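Local structure of nicotinate phosphoribosyltransferase (Vibrio cholerae, 4HL7) at residues G237-A240 / D246-Q249; V39-I44 / A231-M236. The protein probably makes nicotinate mononucleotide from nicotinate and 5-phosphoribosyl 1-diphosphate with the help of ATP, the entry step of NAD(+) synthesis from nicotinate. One frame throughout, in Å; residues are numbered along the deposited sequence.

Contact 1: G237-A240 / D246-Q249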
loop_
_atom_site.group_PDB
_atom_site.type_symbol
_atom_site.label_atom_id
_atom_site.label_comp_id
_atom_site.label_asym_id
_atom_site.label_seq_id
_atom_site.Cartn_x
_atom_site.Cartn_y
_atom_site.Cartn_z
ATOM N N GLY A 237 -12.261 8.135 -0.884
ATOM C CA GLY A 237 -13.012 8.899 0.148
ATOM C C GLY A 237 -13.667 10.152 -0.447
ATOM O O GLY A 237 -14.760 10.545 -0.061
ATOM N N HIS A 238 -12.978 10.813 -1.376
ATOM C CA HIS A 238 -13.575 12.005 -2.030
ATOM C C HIS A 238 -14.842 11.763 -2.785
ATOM O O HIS A 238 -15.597 12.700 -3.050
ATOM C CB HIS A 238 -12.529 12.778 -2.863
ATOM C CG HIS A 238 -11.617 13.625 -1.993
ATOM N ND1 HIS A 238 -10.574 13.095 -1.323
ATOM C CD2 HIS A 238 -11.722 14.953 -1.560
ATOM C CE1 HIS A 238 -9.976 14.059 -0.564
ATOM N NE2 HIS A 238 -10.677 15.198 -0.713
ATOM N N GLN A 239 -15.127 10.510 -3.132
ATOM C CA GLN A 239 -16.439 10.155 -3.757
ATOM C C GLN A 239 -17.627 10.383 -2.843
ATOM O O GLN A 239 -18.779 10.453 -3.285
ATOM C CB GLN A 239 -16.443 8.672 -4.243
ATOM C CG GLN A 239 -15.408 8.420 -5.328
ATOM C CD GLN A 239 -15.172 6.924 -5.530
ATOM O OE1 GLN A 239 -15.947 6.120 -5.046
ATOM N NE2 GLN A 239 -14.082 6.553 -6.226
ATOM N N ALA A 240 -17.351 10.411 -1.562
ATOM C CA ALA A 240 -18.354 10.711 -0.553
ATOM C C ALA A 240 -18.363 12.204 -0.152
ATOM O O ALA A 240 -19.419 12.729 0.276
ATOM C CB ALA A 240 -18.123 9.853 0.702
ATOM N N ASP A 246 -16.216 15.088 -9.453
ATOM C CA ASP A 246 -15.122 15.956 -9.051
ATOM C C ASP A 246 -14.157 15.276 -8.113
ATOM O O ASP A 246 -13.132 15.855 -7.744
ATOM C CB ASP A 246 -15.702 17.206 -8.311
ATOM C CG ASP A 246 -16.562 18.041 -9.199
ATOM O OD1 ASP A 246 -16.183 18.204 -10.388
ATOM O OD2 ASP A 246 -17.625 18.497 -8.721
ATOM N N SER A 247 -14.485 14.052 -7.684
ATOM C CA SER A 247 -13.780 13.397 -6.578
ATOM C C SER A 247 -12.251 13.252 -6.786
ATOM O O SER A 247 -11.458 13.583 -5.902
ATOM C CB SER A 247 -14.407 12.034 -6.313
ATOM O OG SER A 247 -14.281 11.171 -7.430
ATOM N N GLN A 248 -11.844 12.785 -7.976
ATOM C CA GLN A 248 -10.482 12.512 -8.209
ATOM C C GLN A 248 -9.700 13.848 -8.371
ATOM O O GLN A 248 -8.607 14.040 -7.824
ATOM C CB GLN A 248 -10.346 11.647 -9.446
ATOM C CG GLN A 248 -8.894 11.394 -9.815
ATOM C CD GLN A 248 -8.783 10.329 -10.883
ATOM O OE1 GLN A 248 -8.187 9.271 -10.652
ATOM N NE2 GLN A 248 -9.381 10.579 -12.024
ATOM N N GLN A 249 -10.296 14.794 -9.079
ATOM C CA GLN A 249 -9.660 16.080 -9.227
ATOM C C GLN A 249 -9.483 16.834 -7.930
ATOM O O GLN A 249 -8.385 17.372 -7.677
ATOM C CB GLN A 249 -10.396 16.961 -10.251
ATOM C CG GLN A 249 -9.376 17.986 -10.741
ATOM C CD GLN A 249 -9.821 18.680 -11.969
ATOM O OE1 GLN A 249 -9.296 18.462 -13.051
ATOM N NE2 GLN A 249 -10.802 19.513 -11.812
HETATM O O HOH W 1 -12.441 9.077 -6.991
#
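His-238 meets the start of helix 247-258 with the root of its side chain: CB lies 3.3 Å from the carbonyl O of Ser-247. With CG beside its own backbone N (chi1 -78°), the imidazole is carried away from Ser-247 and has its polar partners outside the two segments, NE2 at the hydroxyl of Tyr-34 and ND1 at the carbonyl of Trp-234. The backbones come close here, 4.8 Å between the CA atoms of His-238 and Ser-247, and Ser-247 CB packs 3.5 Å from the carbonyl O of His-238; a small side chain suits so close an approach. Next along the helix, Gln-239 lays its CG against Ser-247 OG at 3.6 Å, a plain packing touch. One water joins the polar ends: it accepts from Gln-239 NE2 at 3.1 Å and donates to Ser-247 OG at 2.8 Å. The hydroxyl is also bonded to the carbonyl of Glu-244, and Gln-239 OE1 to the backbone N of Ala-386, so both side chains are gripped at more than one point. The contact is a buried touch between two consecutive helices joined by a short connection, with helix 400-409 packed against Gln-239 and helix 273-279 against Gln-248.

Contact 2: V39-I44 / A231-M236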
loop_
_atom_site.group_PDB
_atom_site.type_symbol
_atom_site.label_atom_id
_atom_site.label_comp_id
_atom_site.label_asym_id
_atom_site.label_seq_id
_atom_site.Cartn_x
_atom_site.Cartn_y
_atom_site.Cartn_z
ATOM N N VAL A 39 -15.270 6.618 8.597
ATOM C CA VAL A 39 -15.042 5.630 7.523
ATOM C C VAL A 39 -15.282 4.231 8.047
ATOM O O VAL A 39 -15.336 4.011 9.281
ATOM C CB VAL A 39 -13.585 5.694 6.913
ATOM C CG1 VAL A 39 -13.339 6.947 6.057
ATOM C CG2 VAL A 39 -12.512 5.591 7.993
ATOM N N ARG A 40 -15.373 3.274 7.120
ATOM C CA ARG A 40 -15.382 1.851 7.468
ATOM C C ARG A 40 -14.462 1.148 6.491
ATOM O O ARG A 40 -14.596 1.351 5.271
ATOM C CB ARG A 40 -16.765 1.235 7.387
ATOM C CG ARG A 40 -16.719 -0.285 7.739
ATOM C CD ARG A 40 -18.110 -0.865 7.985
ATOM N NE ARG A 40 -19.054 -0.407 6.953
ATOM C CZ ARG A 40 -19.191 -1.028 5.793
ATOM N NH1 ARG A 40 -18.430 -2.097 5.491
ATOM N NH2 ARG A 40 -20.038 -0.576 4.928
ATOM N N TYR A 41 -13.521 0.356 7.020
ATOM C CA TYR A 41 -12.664 -0.509 6.170
ATOM C C TYR A 41 -13.068 -1.932 6.368
ATOM O O TYR A 41 -13.488 -2.324 7.496
ATOM C CB TYR A 41 -11.214 -0.470 6.613
ATOM C CG TYR A 41 -10.501 0.889 6.538
ATOM C CD1 TYR A 41 -9.842 1.294 5.369
ATOM C CD2 TYR A 41 -10.582 1.813 7.617
ATOM C CE1 TYR A 41 -9.131 2.518 5.324
ATOM C CE2 TYR A 41 -9.907 3.044 7.571
ATOM C CZ TYR A 41 -9.212 3.408 6.420
ATOM O OH TYR A 41 -8.537 4.647 6.405
ATOM N N GLU A 42 -12.826 -2.761 5.331
ATOM C CA GLU A 42 -13.126 -4.183 5.440
ATOM C C GLU A 42 -11.947 -5.000 4.988
ATOM O O GLU A 42 -11.403 -4.754 3.905
ATOM C CB GLU A 42 -14.352 -4.577 4.586
ATOM C CG GLU A 42 -15.647 -3.932 5.059
ATOM C CD GLU A 42 -16.093 -4.442 6.451
ATOM O OE1 GLU A 42 -16.960 -3.743 7.051
ATOM O OE2 GLU A 42 -15.648 -5.551 6.895
ATOM N N LEU A 43 -11.565 -5.979 5.797
ATOM C CA LEU A 43 -10.466 -6.824 5.389
ATOM C C LEU A 43 -10.974 -8.219 5.286
ATOM O O LEU A 43 -11.798 -8.660 6.085
ATOM C CB LEU A 43 -9.300 -6.799 6.381
ATOM C CG LEU A 43 -8.552 -5.474 6.564
ATOM C CD1 LEU A 43 -9.298 -4.637 7.597
ATOM C CD2 LEU A 43 -7.098 -5.676 6.989
ATOM N N ILE A 44 -10.468 -8.940 4.307
ATOM C CA ILE A 44 -10.860 -10.338 4.194
ATOM C C ILE A 44 -9.607 -11.182 4.021
ATOM O O ILE A 44 -8.713 -10.818 3.272
ATOM C CB ILE A 44 -11.908 -10.566 3.069
ATOM C CG1 ILE A 44 -12.032 -12.076 2.781
ATOM C CG2 ILE A 44 -11.608 -9.673 1.869
ATOM C CD1 ILE A 44 -13.286 -12.428 2.045
ATOM N N ALA A 231 -2.348 6.739 -1.367
ATOM C CA ALA A 231 -3.095 5.484 -1.590
ATOM C C ALA A 231 -4.440 5.798 -2.220
ATOM O O ALA A 231 -4.898 6.967 -2.214
ATOM C CB ALA A 231 -3.301 4.749 -0.275
ATOM N N HIS A 232 -5.037 4.780 -2.850
ATOM C CA HIS A 232 -6.372 4.921 -3.502
ATOM C C HIS A 232 -7.440 5.473 -2.555
ATOM O O HIS A 232 -8.306 6.217 -2.960
ATOM C CB HIS A 232 -6.888 3.566 -3.985
ATOM C CG HIS A 232 -6.037 2.985 -5.063
ATOM N ND1 HIS A 232 -5.183 1.987 -4.824
ATOM C CD2 HIS A 232 -5.878 3.349 -6.412
ATOM C CE1 HIS A 232 -4.479 1.719 -5.978
ATOM N NE2 HIS A 232 -4.922 2.552 -6.938
ATOM N N GLU A 233 -7.346 5.134 -1.270
ATOM C CA GLU A 233 -8.403 5.580 -0.316
ATOM C C GLU A 233 -8.574 7.041 -0.229
ATOM O O GLU A 233 -9.667 7.485 0.009
ATOM C CB GLU A 233 -8.168 5.007 1.129
ATOM C CG GLU A 233 -7.041 5.631 1.836
ATOM C CD GLU A 233 -6.941 5.170 3.309
ATOM O OE1 GLU A 233 -7.828 5.548 4.155
ATOM O OE2 GLU A 233 -5.917 4.518 3.603
ATOM N N TRP A 234 -7.518 7.829 -0.499
ATOM C CA TRP A 234 -7.681 9.279 -0.495
ATOM C C TRP A 234 -8.634 9.691 -1.638
ATOM O O TRP A 234 -9.601 10.462 -1.479
ATOM C CB TRP A 234 -6.291 9.895 -0.677
ATOM C CG TRP A 234 -6.271 11.391 -0.810
ATOM C CD1 TRP A 234 -5.924 12.139 -1.930
ATOM C CD2 TRP A 234 -6.579 12.361 0.230
ATOM N NE1 TRP A 234 -5.949 13.501 -1.641
ATOM C CE2 TRP A 234 -6.364 13.688 -0.355
ATOM C CE3 TRP A 234 -6.981 12.267 1.566
ATOM C CZ2 TRP A 234 -6.540 14.850 0.374
ATOM C CZ3 TRP A 234 -7.189 13.464 2.304
ATOM C CH2 TRP A 234 -6.937 14.719 1.731
ATOM N N PHE A 235 -8.430 9.076 -2.800
ATOM C CA PHE A 235 -9.316 9.412 -3.967
ATOM C C PHE A 235 -10.729 8.834 -3.794
ATOM O O PHE A 235 -11.760 9.463 -4.167
ATOM C CB PHE A 235 -8.650 8.840 -5.213
ATOM C CG PHE A 235 -7.297 9.457 -5.456
ATOM C CD1 PHE A 235 -6.155 8.898 -4.917
ATOM C CD2 PHE A 235 -7.189 10.662 -6.108
ATOM C CE1 PHE A 235 -4.919 9.535 -5.072
ATOM C CE2 PHE A 235 -5.945 11.306 -6.241
ATOM C CZ PHE A 235 -4.818 10.721 -5.733
HETATM N N MSE A 236 -10.787 7.626 -3.220
HETATM C CA MSE A 236 -12.093 6.955 -3.037
HETATM C C MSE A 236 -12.898 7.729 -2.005
HETATM O O MSE A 236 -14.070 7.968 -2.207
HETATM C CB MSE A 236 -11.808 5.521 -2.486
HETATM C CG MSE A 236 -11.274 4.648 -3.630
HETATM SE SE MSE A 236 -10.478 3.020 -2.805
HETATM C CE MSE A 236 -12.190 2.104 -2.528
#
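Tyr-41 swings its ring off strand 38-46 with CG beside the backbone N (chi1 -62°), while Glu-233 reaches out from helix 232-241 with CG set between its backbone N and carbonyl carbon (chi1 72°) and the chain extended beyond. The two side chains therefore bridge backbones whose nearest CA atoms, those of Tyr-41 and Glu-233, are still 9.9 Å apart. They meet at their polar ends: Tyr-41 OH donates to Glu-233 OE1 over a short 2.5 Å, approaching on the syn side of the carboxylate and a little out of its plane. The oxygen sits at the edge of the phenol ring, near the ring plane and 3.5 Å from Tyr-41 CE1, and the carboxylate stands nearly upright to the ring, their planes 82° apart. Trp-125 NE1 also bonds to Glu-233 OE1, and Lys-23 NZ forms a salt bridge with OE2, which would offset the buried negative charge and together with the phenol fixes the carboxylate's rotation. The bond anchors the helix turn that carries His-232, the predicted site of autophosphorylation, unmodified here. Strand 38-46 runs between strands 116-122 and 372-380 of the antiparallel sheet; Trp-125 and Thr-128 of helix 125-128 pack on Tyr-41, and Met-26 of helix 21-33 packs on Glu-233.

How the contacts relate
After helix 21-33 the chain forms strand 38-46; 186 residues separate 39-44 from 231-236, and contact 2 closes that long excursion onto the start of helix 232-241. Contact 1 opens directly afterwards on the same helix and closes a short loop of five residues, so the two follow in series and neither nest nor cross. Their centres lie about 13 Å apart, and they touch lightly where Phe-235 packs against Ser-247 and Gln-248. Helix 232-241 is thus the shared element: its first turn is tied to the antiparallel sheet, built from strands early and late in the chain, its last to helix 247-258 in the region of the parallel, barrel-like sheet.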